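Local structure of geranyl diphosphate synthase small subunit (3QKC) at residues S32-E35 / P36-H39; L109-G112 / D113-P117. The protein probably works with a larger prenyltransferase subunit to make geranyl diphosphate from isopentenyl diphosphate and dimethylallyl diphosphate. All coordinates share one frame; numbering follows the deposited sequence.

Contact 1: residues S32-E35 / P36-H39; sequences SVFE and PMHH
Met37 reaches back along the chain to meet both Val33 and Phe34. Its CG lies anti to the backbone N (chi1 -174°) and the chain stays extended as far as the sulfur, where it bends and brings the methyl round to Val33: CE ends 4.0 Å from Val33 CB and equally near CG1. The sulfur approaches the Phe34 ring obliquely, with Met37 SD 5.1 Å from the centroid of that ring and 51° off the ring normal, a Met-aromatic contact between residues three apart. Glu35 and Pro36 are set differently, their side chains crossing at about a right angle while the extended carboxylate arm of Glu35 leads off from the proline ring. That ring turns its CG to within 3.4 Å of Val33 O, alongside the backbone bond this oxygen accepts from Met37 N (2.9 Å). His38 N and His39 N bond in the same way to Phe34 O and Glu35 O, and the imidazole of His38 leads away to give its ND1 a bond with Ile25 O. Around this turn, helix 105-126 packs against Val33, Pro36 and Met37, whereas Glu155 of the second subunit hydrogen-bonds Ser32 OG and Val33 N, and Ser150 of that subunit touches Phe34 and Met37.

Contact 2: residues L109-G112 / D113-P117; sequences LLTG and DGIIP
Leu109 O takes the backbone N-H of Asp113 at 3.2 Å and has a further hydrogen bond from His84 NE2 of the same chain, so two donors serve one buried carbonyl. The three bonds that follow are of the same i to i+4 kind. Gly114 N reaches Leu110 O at 2.8 Å, and Ile115 N bonds to Thr111 O. A longer one joins Ile116 N to Gly112 O at 3.3 Å. The series breaks at Pro117, which has no N-H to give to the preceding turn, and the helix is kinked there. Thr111 is satisfied within its own helix, for OG1 lies beside its backbone N (chi1 -55°) and bonds to Ile107 O; this leaves CG2 to meet Ile115 CD1 at 3.8 Å. Helix 105-126 belongs to an all-helical subunit, consistent with the prenyltransferase fold, and this part of it lies at the dimer interface, where Leu109 packs on Leu109 of the second subunit. Asp113 faces the same boundary. Its CG stands beside the backbone N (chi1 -73°), 3.4 Å from Leu109 O, and its side chain touches His84 of its own chain. Asp113 OD1 comes close to Asp113 OD1 of the second subunit, a close approach of like charges across the interface, and His84 of the second subunit also lies near this carboxylate. An alanine here would remove the carboxylate and is likely to open a gap beside His84 and against Val154 of the second subunit. Farther along, Ile116 CG1 rests 3.6 Å from Gly112 O, and Ile115 and Ile116 both lean on Ala80 of helix 68-85.

Overall arrangement
The two contacts lie on adjoining helices, 34-43 for contact 1 and 105-126 for contact 2, with centres about 10 Å apart, and they touch directly: Met37 CG is 3.7 Å from Ile115 CG1, and Val33 CG1 is equally far from Leu110 CD1. Contact 1 is partly buried near the beginning of helix 34-43 and farther from the centre of the chain; contact 2 is wholly buried within a long helix. Both reach the second subunit, but by different chemistry. The former adds hydrogen bonds to a glutamate to its packing; the latter meets it by apolar packing and two aspartates brought close together. Sulfur and aromatic groups mark contact 1, while glycines and aliphatic branches dominate contact 2.

Contact 1: residues S32-E35 / P36-H39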
ATOM      1  N   SER A  32       1.683   6.458 -19.118  1.00 55.90           N
ATOM      2  CA  SER A  32       1.715   5.510 -18.015  1.00 51.98           C
ATOM      3  C   SER A  32       1.792   6.366 -16.752  1.00 48.68           C
ATOM      4  O   SER A  32       2.097   7.571 -16.825  1.00 49.35           O
ATOM      5  CB  SER A  32       2.908   4.562 -18.133  1.00 52.72           C
ATOM      6  OG  SER A  32       2.514   3.200 -18.046  1.00 52.38           O
ATOM      7  N   VAL A  33       1.496   5.762 -15.602  1.00 44.79           N
ATOM      8  CA  VAL A  33       1.563   6.458 -14.342  1.00 41.20           C
ATOM      9  C   VAL A  33       2.950   7.007 -14.080  1.00 39.40           C
ATOM     10  O   VAL A  33       3.135   7.767 -13.136  1.00 37.34           O
ATOM     11  CB  VAL A  33       1.276   5.531 -13.143  1.00 40.33           C
ATOM     12  CG1 VAL A  33       0.584   6.325 -12.041  1.00 41.05           C
ATOM     13  CG2 VAL A  33       0.483   4.323 -13.547  1.00 42.63           C
ATOM     14  N   PHE A  34       3.932   6.638 -14.904  1.00 40.33           N
ATOM     15  CA  PHE A  34       5.306   6.942 -14.533  1.00 40.17           C
ATOM     16  C   PHE A  34       5.656   8.415 -14.518  1.00 40.14           C
ATOM     17  O   PHE A  34       6.351   8.868 -13.605  1.00 39.22           O
ATOM     18  CB  PHE A  34       6.329   6.049 -15.231  1.00 42.07           C
ATOM     19  CG  PHE A  34       6.483   4.724 -14.560  1.00 41.82           C
ATOM     20  CD1 PHE A  34       6.016   3.564 -15.159  1.00 41.91           C
ATOM     21  CD2 PHE A  34       7.034   4.646 -13.295  1.00 39.84           C
ATOM     22  CE1 PHE A  34       6.119   2.341 -14.519  1.00 41.93           C
ATOM     23  CE2 PHE A  34       7.152   3.420 -12.636  1.00 39.84           C
ATOM     24  CZ  PHE A  34       6.699   2.272 -13.241  1.00 39.89           C
ATOM     25  N   GLU A  35       5.104   9.163 -15.465  1.00 41.34           N
ATOM     26  CA  GLU A  35       5.285  10.613 -15.501  1.00 41.59           C
ATOM     27  C   GLU A  35       4.794  11.301 -14.216  1.00 39.36           C
ATOM     28  O   GLU A  35       5.598  11.929 -13.540  1.00 39.23           O
ATOM     29  CB  GLU A  35       4.637  11.241 -16.737  1.00 43.37           C
ATOM     30  CG  GLU A  35       4.784  12.757 -16.756  1.00 49.38           C
ATOM     31  CD  GLU A  35       3.960  13.433 -17.838  1.00 46.36           C
ATOM     32  OE1 GLU A  35       2.989  12.831 -18.339  1.00 51.55           O
ATOM     33  OE2 GLU A  35       4.293  14.577 -18.203  1.00 52.88           O
ATOM     34  N   PRO A  36       3.486  11.201 -13.875  1.00 38.08           N
ATOM     35  CA  PRO A  36       3.125  11.841 -12.577  1.00 37.43           C
ATOM     36  C   PRO A  36       3.816  11.208 -11.360  1.00 36.75           C
ATOM     37  O   PRO A  36       4.093  11.908 -10.382  1.00 36.35           O
ATOM     38  CB  PRO A  36       1.598  11.685 -12.501  1.00 36.21           C
ATOM     39  CG  PRO A  36       1.266  10.585 -13.458  1.00 35.80           C
ATOM     40  CD  PRO A  36       2.291  10.707 -14.578  1.00 38.27           C
ATOM     41  N   MET A  37       4.119   9.909 -11.419  1.00 36.78           N
ATOM     42  CA  MET A  37       4.878   9.269 -10.318  1.00 36.08           C
ATOM     43  C   MET A  37       6.292   9.822 -10.153  1.00 36.68           C
ATOM     44  O   MET A  37       6.721  10.111  -9.038  1.00 36.61           O
ATOM     45  CB  MET A  37       4.910   7.739 -10.444  1.00 36.32           C
ATOM     46  CG  MET A  37       5.561   7.041  -9.240  1.00 30.48           C
ATOM     47  SD  MET A  37       5.445   5.231  -9.223  1.00 35.30           S
ATOM     48  CE  MET A  37       3.886   5.004 -10.108  1.00 30.48           C
ATOM     49  N   HIS A  38       7.028   9.951 -11.251  1.00 38.49           N
ATOM     50  CA  HIS A  38       8.359  10.533 -11.200  1.00 39.58           C
ATOM     51  C   HIS A  38       8.298  11.993 -10.749  1.00 40.20           C
ATOM     52  O   HIS A  38       9.038  12.413  -9.852  1.00 40.21           O
ATOM     53  CB  HIS A  38       9.044  10.425 -12.560  1.00 42.22           C
ATOM     54  CG  HIS A  38      10.473  10.858 -12.546  1.00 43.10           C
ATOM     55  ND1 HIS A  38      11.514   9.964 -12.427  1.00 43.32           N
ATOM     56  CD2 HIS A  38      11.034  12.087 -12.614  1.00 44.05           C
ATOM     57  CE1 HIS A  38      12.659  10.624 -12.440  1.00 44.31           C
ATOM     58  NE2 HIS A  38      12.396  11.913 -12.550  1.00 44.78           N
ATOM     59  N   HIS A  39       7.406  12.766 -11.349  1.00 41.08           N
ATOM     60  CA  HIS A  39       7.300  14.162 -10.982  1.00 42.37           C
ATOM     61  C   HIS A  39       6.991  14.400  -9.486  1.00 40.51           C
ATOM     62  O   HIS A  39       7.709  15.133  -8.816  1.00 40.87           O
ATOM     63  CB  HIS A  39       6.297  14.893 -11.864  1.00 44.81           C
ATOM     64  CG  HIS A  39       6.223  16.358 -11.575  1.00 45.87           C
ATOM     65  ND1 HIS A  39       5.185  16.929 -10.869  1.00 45.18           N
ATOM     66  CD2 HIS A  39       7.079  17.367 -11.871  1.00 47.19           C
ATOM     67  CE1 HIS A  39       5.400  18.227 -10.750  1.00 46.36           C
ATOM     68  NE2 HIS A  39       6.543  18.518 -11.344  1.00 47.57           N
TER

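Contact 2: residues L109-G112 / D113-P117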
ATOM      1  N   LEU A 109      -4.740  11.645  -7.662  1.00 32.93           N
ATOM      2  CA  LEU A 109      -5.401  10.613  -6.831  1.00 33.04           C
ATOM      3  C   LEU A 109      -4.835   9.218  -7.116  1.00 32.97           C
ATOM      4  O   LEU A 109      -4.434   8.506  -6.219  1.00 32.35           O
ATOM      5  CB  LEU A 109      -6.917  10.620  -7.036  1.00 33.12           C
ATOM      6  CG  LEU A 109      -7.758   9.472  -6.445  1.00 34.44           C
ATOM      7  CD1 LEU A 109      -7.768   9.498  -4.904  1.00 31.98           C
ATOM      8  CD2 LEU A 109      -9.171   9.553  -6.975  1.00 33.84           C
ATOM      9  N   LEU A 110      -4.792   8.848  -8.385  1.00 33.67           N
ATOM     10  CA  LEU A 110      -4.312   7.532  -8.745  1.00 33.05           C
ATOM     11  C   LEU A 110      -2.799   7.389  -8.585  1.00 32.68           C
ATOM     12  O   LEU A 110      -2.319   6.310  -8.218  1.00 32.01           O
ATOM     13  CB  LEU A 110      -4.798   7.159 -10.151  1.00 34.02           C
ATOM     14  CG  LEU A 110      -4.335   7.899 -11.392  1.00 34.90           C
ATOM     15  CD1 LEU A 110      -3.023   7.304 -11.878  1.00 35.19           C
ATOM     16  CD2 LEU A 110      -5.402   7.782 -12.462  1.00 36.56           C
ATOM     17  N   THR A 111      -2.051   8.466  -8.831  1.00 32.84           N
ATOM     18  CA  THR A 111      -0.601   8.399  -8.646  1.00 32.58           C
ATOM     19  C   THR A 111      -0.260   8.155  -7.184  1.00 30.46           C
ATOM     20  O   THR A 111       0.692   7.424  -6.882  1.00 30.26           O
ATOM     21  CB  THR A 111       0.139   9.685  -9.101  1.00 33.56           C
ATOM     22  OG1 THR A 111      -0.198   9.986 -10.451  1.00 36.31           O
ATOM     23  CG2 THR A 111       1.639   9.467  -9.019  1.00 34.80           C
ATOM     24  N   GLY A 112      -1.011   8.791  -6.283  1.00 28.97           N
ATOM     25  CA  GLY A 112      -0.828   8.555  -4.848  1.00 27.65           C
ATOM     26  C   GLY A 112      -1.111   7.096  -4.550  1.00 27.06           C
ATOM     27  O   GLY A 112      -0.379   6.460  -3.801  1.00 25.80           O
ATOM     28  N   ASP A 113      -2.178   6.566  -5.156  1.00 27.98           N
ATOM     29  CA  ASP A 113      -2.526   5.157  -4.996  1.00 29.65           C
ATOM     30  C   ASP A 113      -1.487   4.195  -5.507  1.00 30.07           C
ATOM     31  O   ASP A 113      -1.277   3.128  -4.899  1.00 29.88           O
ATOM     32  CB  ASP A 113      -3.892   4.876  -5.605  1.00 31.32           C
ATOM     33  CG  ASP A 113      -4.996   5.438  -4.760  1.00 32.47           C
ATOM     34  OD1 ASP A 113      -4.673   6.027  -3.695  1.00 30.95           O
ATOM     35  OD2 ASP A 113      -6.165   5.287  -5.141  1.00 32.04           O
ATOM     36  N   GLY A 114      -0.807   4.570  -6.603  1.00 29.55           N
ATOM     37  CA  GLY A 114       0.274   3.729  -7.103  1.00 28.77           C
ATOM     38  C   GLY A 114       1.557   3.817  -6.298  1.00 27.41           C
ATOM     39  O   GLY A 114       2.276   2.836  -6.173  1.00 27.80           O
ATOM     40  N   ILE A 115       1.864   5.002  -5.774  1.00 26.65           N
ATOM     41  CA  ILE A 115       3.066   5.217  -4.963  1.00 26.27           C
ATOM     42  C   ILE A 115       3.067   4.419  -3.641  1.00 26.56           C
ATOM     43  O   ILE A 115       4.114   3.927  -3.205  1.00 26.44           O
ATOM     44  CB  ILE A 115       3.308   6.710  -4.709  1.00 25.82           C
ATOM     45  CG1 ILE A 115       4.045   7.386  -5.905  1.00 27.35           C
ATOM     46  CG2 ILE A 115       4.109   6.935  -3.474  1.00 25.80           C
ATOM     47  CD1 ILE A 115       3.817   8.888  -5.933  1.00 26.79           C
ATOM     48  N   ILE A 116       1.906   4.286  -3.001  1.00 26.74           N
ATOM     49  CA  ILE A 116       1.852   3.514  -1.753  1.00 26.33           C
ATOM     50  C   ILE A 116       2.430   2.098  -1.841  1.00 27.41           C
ATOM     51  O   ILE A 116       3.338   1.801  -1.090  1.00 28.31           O
ATOM     52  CB  ILE A 116       0.475   3.533  -1.072  1.00 26.14           C
ATOM     53  CG1 ILE A 116       0.169   4.957  -0.595  1.00 25.46           C
ATOM     54  CG2 ILE A 116       0.477   2.587   0.155  1.00 25.55           C
ATOM     55  CD1 ILE A 116      -1.305   5.235  -0.293  1.00 26.30           C
ATOM     56  N   PRO A 117       1.926   1.231  -2.743  1.00 28.18           N
ATOM     57  CA  PRO A 117       2.471  -0.129  -2.813  1.00 29.35           C
ATOM     58  C   PRO A 117       3.864  -0.227  -3.484  1.00 31.08           C
ATOM     59  O   PRO A 117       4.641  -1.160  -3.203  1.00 31.80           O
ATOM     60  CB  PRO A 117       1.439  -0.874  -3.671  1.00 29.56           C
ATOM     61  CG  PRO A 117       0.816   0.196  -4.531  1.00 27.99           C
ATOM     62  CD  PRO A 117       0.732   1.377  -3.595  1.00 28.54           C
TER